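TIGR00266 family protein (Pseudomonas aeruginosa, PDB 1YOX) is of unknown function but belongs to the AIM24 family of the cupin clan and forms an assembly of three chains built mainly of antiparallel beta sheets. Local coordinates at residues S228-A231 with G232-D236; V101-L105 with D106-G110; A138-F141 with G142-F146. All coordinates share one frame; numbering follows the deposited sequence.

In the fold
From the N terminus, contact 2 (101-110) comes first: it closes the tight turn between strands 98-104 and 111-115, which belong to different six-stranded antiparallel sheets. Contact 3 (138-146) follows, folding the long loop between strands 127-134 and 146-152. Last is contact 1 (228-236), on helix 227-237 near the C terminus. The three lie in series, so none nests within or crosses another. Contacts 1 and 3 touch, Ser228 and Ala231 packing on Phe140, which ties the helix to the loop; both also meet the third subunit. Contact 2 sits on the opposite side of the chain's centre, its nearest atoms about 17 Å from contact 1.

Contact 1 of 3, residues S228-A231 with G232-D236; sequences SRLA and GRIYD
Arg229 and Arg233 run side by side along one flank of the helix and point the same way, one turn apart. CG of Arg229 lies over the centre of the Arg233 guanidinium, 3.9 Å from its CZ, so the flat group rests on the aliphatic part of its neighbour. A bend at chi2 (-73°) swings the Arg233 chain back over Arg229; the two guanidinium planes end only 18° apart. Their charged nitrogens stay at 4.0 Å, measured from Arg229 NE to Arg233 NH2. Bonds to acceptors elsewhere probably offset the closeness of the two positive groups: Arg229 forms a salt bridge with Asp178 and bonds to Met37 O of the second subunit, while Arg233 NH2 bonds to Gly35 O, also of the second subunit.

Another side of the helix carries Leu230 and Ile234, whose side chains lie alongside each other and point the same way. Both are buried against their counterparts in the third subunit, Leu230 on Leu230 and Ile234 on Ile234. The second subunit contributes too, its Pro95 packing on Leu230 and its Leu230 on Ile234.

Underneath, the backbone keeps the spacing. Arg233 N donates to Arg229 O at 3.0 Å and nearly straight, 169° at the hydrogen; Tyr235 N reaches Ala231 O at 2.8 Å. Gly232 N bonds to Ser228 O at 3.0 Å.

Four successive i to i+4 bonds define a regular alpha helix. Its arginine pair and its apolar pair both face other chains, which makes this C-terminal helix a part of the subunit interface of the three-chain assembly.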
loop_
_atom_site.group_PDB
_atom_site.type_symbol
_atom_site.label_atom_id
_atom_site.label_comp_id
_atom_site.label_asym_id
_atom_site.label_seq_id
_atom_site.Cartn_x
_atom_site.Cartn_y
_atom_site.Cartn_z
ATOM N N SER C 228 -2.336 11.973 1.834
ATOM C CA SER C 228 -2.321 13.234 1.099
ATOM C C SER C 228 -1.204 13.209 0.092
ATOM O O SER C 228 -1.341 13.738 -1.013
ATOM C CB SER C 228 -2.129 14.404 2.066
ATOM O OG SER C 228 -1.091 14.131 2.991
ATOM N N ARG C 229 -0.094 12.593 0.478
ATOM C CA ARG C 229 0.982 12.413 -0.450
ATOM C C ARG C 229 0.654 11.319 -1.461
ATOM O O ARG C 229 0.916 11.479 -2.673
ATOM C CB ARG C 229 2.294 12.132 0.272
ATOM C CG ARG C 229 3.422 11.828 -0.678
ATOM C CD ARG C 229 4.679 11.444 0.051
ATOM N NE ARG C 229 5.134 12.526 0.943
ATOM C CZ ARG C 229 6.309 12.556 1.566
ATOM N NH1 ARG C 229 7.176 11.570 1.400
ATOM N NH2 ARG C 229 6.615 13.580 2.356
ATOM N N LEU C 230 0.074 10.215 -0.977
ATOM C CA LEU C 230 -0.309 9.125 -1.871
ATOM C C LEU C 230 -1.325 9.663 -2.886
ATOM O O LEU C 230 -1.076 9.612 -4.085
ATOM C CB LEU C 230 -0.918 7.941 -1.094
ATOM C CG LEU C 230 -0.885 6.466 -1.549
ATOM C CD1 LEU C 230 -2.096 5.646 -1.029
ATOM C CD2 LEU C 230 -0.705 6.258 -3.011
ATOM N N ALA C 231 -2.451 10.199 -2.408
ATOM C CA ALA C 231 -3.524 10.649 -3.312
ATOM C C ALA C 231 -3.038 11.765 -4.222
ATOM O O ALA C 231 -3.288 11.718 -5.432
ATOM C CB ALA C 231 -4.718 11.092 -2.554
ATOM N N GLY C 232 -2.334 12.747 -3.639
ATOM C CA GLY C 232 -1.791 13.886 -4.383
ATOM C C GLY C 232 -0.914 13.508 -5.560
ATOM O O GLY C 232 -1.163 13.954 -6.702
ATOM N N ARG C 233 0.115 12.690 -5.318
ATOM C CA ARG C 233 1.017 12.290 -6.418
ATOM C C ARG C 233 0.301 11.454 -7.480
ATOM O O ARG C 233 0.639 11.514 -8.655
ATOM C CB ARG C 233 2.238 11.520 -5.913
ATOM C CG ARG C 233 3.073 12.211 -4.813
ATOM C CD ARG C 233 3.956 13.423 -5.266
ATOM N NE ARG C 233 4.224 14.290 -4.108
ATOM C CZ ARG C 233 5.229 14.131 -3.241
ATOM N NH1 ARG C 233 6.121 13.150 -3.403
ATOM N NH2 ARG C 233 5.347 14.965 -2.204
ATOM N N ILE C 234 -0.675 10.653 -7.065
ATOM C CA ILE C 234 -1.441 9.846 -7.998
ATOM C C ILE C 234 -2.358 10.708 -8.839
ATOM O O ILE C 234 -2.537 10.450 -10.014
ATOM C CB ILE C 234 -2.264 8.717 -7.274
ATOM C CG1 ILE C 234 -1.324 7.556 -6.945
ATOM C CG2 ILE C 234 -3.426 8.233 -8.182
ATOM C CD1 ILE C 234 -1.816 6.575 -5.961
ATOM N N TYR C 235 -2.957 11.713 -8.211
ATOM C CA TYR C 235 -3.871 12.616 -8.888
ATOM C C TYR C 235 -3.159 13.305 -10.025
ATOM O O TYR C 235 -3.564 13.236 -11.172
ATOM C CB TYR C 235 -4.393 13.681 -7.936
ATOM C CG TYR C 235 -5.088 14.828 -8.648
ATOM C CD1 TYR C 235 -6.333 14.642 -9.241
ATOM C CD2 TYR C 235 -4.494 16.101 -8.735
ATOM C CE1 TYR C 235 -6.991 15.679 -9.901
ATOM C CE2 TYR C 235 -5.146 17.156 -9.399
ATOM C CZ TYR C 235 -6.396 16.925 -9.971
ATOM O OH TYR C 235 -7.069 17.936 -10.621
ATOM N N ASP C 236 -2.071 13.968 -9.709
ATOM C CA ASP C 236 -1.496 14.791 -10.718
ATOM C C ASP C 236 -0.561 14.007 -11.663
ATOM O O ASP C 236 -0.056 14.558 -12.640
ATOM C CB ASP C 236 -0.898 16.060 -10.088
ATOM C CG ASP C 236 0.301 15.781 -9.233
ATOM O OD1 ASP C 236 1.075 14.865 -9.602
ATOM O OD2 ASP C 236 0.471 16.496 -8.216
#

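Contact 2 of 3, residues V101-L105 with D106-G110; sequences VAVDL and DDVGG
Leu105 O takes two backbone bonds as the chain leaves its strand and curls through a short 3-10 segment: Val108 N at 2.8 Å, an i to i+3 turn bond, and Gly110 N at 2.9 Å. The two N-H groups arrive from opposite faces of the carbonyl plane, so a single oxygen gathers most of the turn around itself. A weak bond, from Asp107 N to Asp104 O, adds a second tie at the start. Gly109 and Gly110 both have positive phi, which lets the chain curl back toward Leu105 O before the next strand.

Among the side chains, Asp104 does the polar work. A chi1 of -167° sets its carboxylate beside its own carbonyl carbon, from where OD1 accepts from Asp106 N at 2.8 Å, two residues on: an Asx turn. The donor comes to the anti side of OD1, 31° out of the carboxylate plane, and the bond is bent, 134° at the hydrogen. Acidic neighbours gather here: Asp106 OD1 lies 4.2 Å from Asp104 OD1, and Asp107 OD2 4.3 Å from Asp104 OD2. This clustering of carboxylates could raise the affinity of one of them for a proton. On the apolar side, Val108 CG2 packs against Val103 CG1 at 4.2 Å and equally against Leu105 CD1.

The turn passes from edge strand 98-104 to strand 111-115. Val103 and Leu105 both pack on Leu112 of the latter, while strand 156-162 runs antiparallel alongside, with backbone bonds from Val101 to Val159 and from Val103 to Val157.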
loop_
_atom_site.group_PDB
_atom_site.type_symbol
_atom_site.label_atom_id
_atom_site.label_comp_id
_atom_site.label_asym_id
_atom_site.label_seq_id
_atom_site.Cartn_x
_atom_site.Cartn_y
_atom_site.Cartn_z
ATOM N N VAL C 101 -2.460 1.605 15.349
ATOM C CA VAL C 101 -1.979 1.602 16.731
ATOM C C VAL C 101 -3.137 1.905 17.649
ATOM O O VAL C 101 -3.958 2.803 17.376
ATOM C CB VAL C 101 -0.803 2.621 17.030
ATOM C CG1 VAL C 101 0.583 2.027 16.683
ATOM C CG2 VAL C 101 -1.027 3.949 16.388
ATOM N N ALA C 102 -3.209 1.135 18.730
ATOM C CA ALA C 102 -4.176 1.386 19.794
ATOM C C ALA C 102 -3.522 2.390 20.702
ATOM O O ALA C 102 -2.344 2.285 21.002
ATOM C CB ALA C 102 -4.498 0.099 20.549
ATOM N N VAL C 103 -4.254 3.404 21.105
ATOM C CA VAL C 103 -3.709 4.337 22.063
ATOM C C VAL C 103 -4.715 4.416 23.197
ATOM O O VAL C 103 -5.880 4.770 22.990
ATOM C CB VAL C 103 -3.411 5.732 21.428
ATOM C CG1 VAL C 103 -2.919 6.722 22.487
ATOM C CG2 VAL C 103 -2.382 5.624 20.279
ATOM N N ASP C 104 -4.275 4.032 24.396
ATOM C CA ASP C 104 -5.126 4.185 25.579
ATOM C C ASP C 104 -5.086 5.641 25.956
ATOM O O ASP C 104 -4.020 6.215 26.141
ATOM C CB ASP C 104 -4.656 3.303 26.736
ATOM C CG ASP C 104 -5.690 3.201 27.851
ATOM O OD1 ASP C 104 -6.388 4.198 28.144
ATOM O OD2 ASP C 104 -5.810 2.123 28.450
ATOM N N LEU C 105 -6.248 6.258 26.023
ATOM C CA LEU C 105 -6.299 7.648 26.384
ATOM C C LEU C 105 -5.732 7.855 27.806
ATOM O O LEU C 105 -4.981 8.828 28.041
ATOM C CB LEU C 105 -7.716 8.205 26.190
ATOM C CG LEU C 105 -8.035 9.038 24.917
ATOM C CD1 LEU C 105 -7.042 8.862 23.785
ATOM C CD2 LEU C 105 -9.466 8.846 24.423
ATOM N N ASP C 106 -6.030 6.925 28.732
ATOM C CA ASP C 106 -5.454 7.003 30.090
ATOM C C ASP C 106 -3.950 7.192 30.039
ATOM O O ASP C 106 -3.415 7.999 30.770
ATOM C CB ASP C 106 -5.794 5.789 30.959
ATOM C CG ASP C 106 -7.207 5.839 31.511
ATOM O OD1 ASP C 106 -7.667 4.806 32.073
ATOM O OD2 ASP C 106 -7.869 6.897 31.374
ATOM N N ASP C 107 -3.285 6.465 29.149
ATOM C CA ASP C 107 -1.825 6.521 29.012
ATOM C C ASP C 107 -1.289 7.851 28.516
ATOM O O ASP C 107 -0.082 8.023 28.425
ATOM C CB ASP C 107 -1.321 5.402 28.081
ATOM C CG ASP C 107 -1.273 4.041 28.765
ATOM O OD1 ASP C 107 -0.881 3.957 29.962
ATOM O OD2 ASP C 107 -1.621 3.045 28.095
ATOM N N VAL C 108 -2.175 8.775 28.170
ATOM C CA VAL C 108 -1.787 10.065 27.572
ATOM C C VAL C 108 -2.681 11.225 28.065
ATOM O O VAL C 108 -2.960 12.171 27.322
ATOM C CB VAL C 108 -1.781 10.037 25.987
ATOM C CG1 VAL C 108 -0.718 9.089 25.438
ATOM C CG2 VAL C 108 -3.171 9.718 25.420
ATOM N N GLY C 109 -3.139 11.142 29.315
ATOM C CA GLY C 109 -3.795 12.284 29.943
ATOM C C GLY C 109 -5.254 12.461 29.582
ATOM O O GLY C 109 -5.897 13.389 30.049
ATOM N N GLY C 110 -5.790 11.557 28.772
ATOM C CA GLY C 110 -7.197 11.619 28.384
ATOM C C GLY C 110 -7.469 12.573 27.246
ATOM O O GLY C 110 -8.580 13.093 27.126
#

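Contact 3 of 3, residues A138-F141 with G142-F146; sequences AGFF and GGEGF
Phe141 and Phe146 form a T-shaped (edge-to-face) pair, between a residue of the loop that follows strand 127-134 and the one that opens strand 146-152 of the same antiparallel sheet. The planes stand at 90° with centroids 5.2 Å apart, and the Phe146 edge points at the Phe141 face. CB of Phe146 sits over that same face in a CH-pi contact, 4.1 Å from the ring centroid. Phe140 CD2 lies against the opposite face, so the buried Phe141 ring is sandwiched; Ser228 of helix 227-237 and Gln115 pack on it too.

The backbone beside this tight part is folded by two successive i to i+3 turn bonds, Gly142 N to Gly139 O at 2.8 Å and Gly143 N to Phe140 O.

Toward solvent the loop is much looser. Ala138, Gly139, Gly143 and Glu144 are exposed, and Glu144 merely brings OE2 to 3.7 Å from Phe140 CZ, its carboxylate 79° from the ring plane. That side chain's stronger partner is Arg233 of the third subunit, which forms a salt bridge with OE1. Back at the bend into strand 146-152 there is a CA-H...O contact, with Gly145 CA 3.3 Å from Phe141 O.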
loop_
_atom_site.group_PDB
_atom_site.type_symbol
_atom_site.label_atom_id
_atom_site.label_comp_id
_atom_site.label_asym_id
_atom_site.label_seq_id
_atom_site.Cartn_x
_atom_site.Cartn_y
_atom_site.Cartn_z
ATOM N N ALA C 138 -3.515 25.079 -3.277
ATOM C CA ALA C 138 -4.285 24.448 -4.365
ATOM C C ALA C 138 -3.927 22.977 -4.628
ATOM O O ALA C 138 -4.384 22.388 -5.625
ATOM C CB ALA C 138 -4.171 25.262 -5.648
ATOM N N GLY C 139 -3.114 22.388 -3.740
ATOM C CA GLY C 139 -2.832 20.945 -3.781
ATOM C C GLY C 139 -3.862 20.133 -2.992
ATOM O O GLY C 139 -5.023 20.536 -2.869
ATOM N N PHE C 140 -3.426 19.002 -2.440
ATOM C CA PHE C 140 -4.308 18.088 -1.709
ATOM C C PHE C 140 -5.026 18.777 -0.575
ATOM O O PHE C 140 -6.223 18.567 -0.371
ATOM C CB PHE C 140 -3.540 16.868 -1.158
ATOM C CG PHE C 140 -4.412 15.920 -0.361
ATOM C CD1 PHE C 140 -5.132 14.914 -1.000
ATOM C CD2 PHE C 140 -4.535 16.058 1.022
ATOM C CE1 PHE C 140 -5.953 14.048 -0.281
ATOM C CE2 PHE C 140 -5.341 15.205 1.747
ATOM C CZ PHE C 140 -6.051 14.185 1.091
ATOM N N PHE C 141 -4.295 19.598 0.180
ATOM C CA PHE C 141 -4.930 20.306 1.293
ATOM C C PHE C 141 -5.758 21.529 0.856
ATOM O O PHE C 141 -6.439 22.151 1.673
ATOM C CB PHE C 141 -3.935 20.578 2.442
ATOM C CG PHE C 141 -3.559 19.333 3.206
ATOM C CD1 PHE C 141 -2.236 18.947 3.324
ATOM C CD2 PHE C 141 -4.547 18.533 3.768
ATOM C CE1 PHE C 141 -1.890 17.799 4.010
ATOM C CE2 PHE C 141 -4.237 17.378 4.461
ATOM C CZ PHE C 141 -2.902 16.997 4.584
ATOM N N GLY C 142 -5.749 21.826 -0.439
ATOM C CA GLY C 142 -6.744 22.732 -1.026
ATOM C C GLY C 142 -8.147 22.139 -1.086
ATOM O O GLY C 142 -9.142 22.867 -1.201
ATOM N N GLY C 143 -8.255 20.813 -0.999
ATOM C CA GLY C 143 -9.566 20.174 -1.127
ATOM C C GLY C 143 -10.390 20.329 0.138
ATOM O O GLY C 143 -10.905 21.411 0.463
ATOM N N GLU C 144 -10.491 19.213 0.848
ATOM C CA GLU C 144 -11.110 19.120 2.155
ATOM C C GLU C 144 -10.455 20.104 3.140
ATOM O O GLU C 144 -11.153 20.836 3.859
ATOM C CB GLU C 144 -10.993 17.651 2.624
ATOM C CG GLU C 144 -11.156 16.653 1.420
ATOM C CD GLU C 144 -10.733 15.189 1.700
ATOM O OE1 GLU C 144 -11.577 14.296 1.435
ATOM O OE2 GLU C 144 -9.572 14.933 2.142
ATOM N N GLY C 145 -9.119 20.157 3.124
ATOM C CA GLY C 145 -8.347 20.956 4.079
ATOM C C GLY C 145 -7.587 20.041 5.021
ATOM O O GLY C 145 -7.802 18.835 5.043
ATOM N N PHE C 146 -6.694 20.622 5.806
ATOM C CA PHE C 146 -5.967 19.900 6.843
ATOM C C PHE C 146 -6.765 20.019 8.144
ATOM O O PHE C 146 -7.021 21.122 8.633
ATOM C CB PHE C 146 -4.536 20.438 7.001
ATOM C CG PHE C 146 -3.731 19.710 8.044
ATOM C CD1 PHE C 146 -3.217 18.443 7.786
ATOM C CD2 PHE C 146 -3.518 20.277 9.310
ATOM C CE1 PHE C 146 -2.487 17.750 8.766
ATOM C CE2 PHE C 146 -2.795 19.588 10.300
ATOM C CZ PHE C 146 -2.274 18.323 10.024
#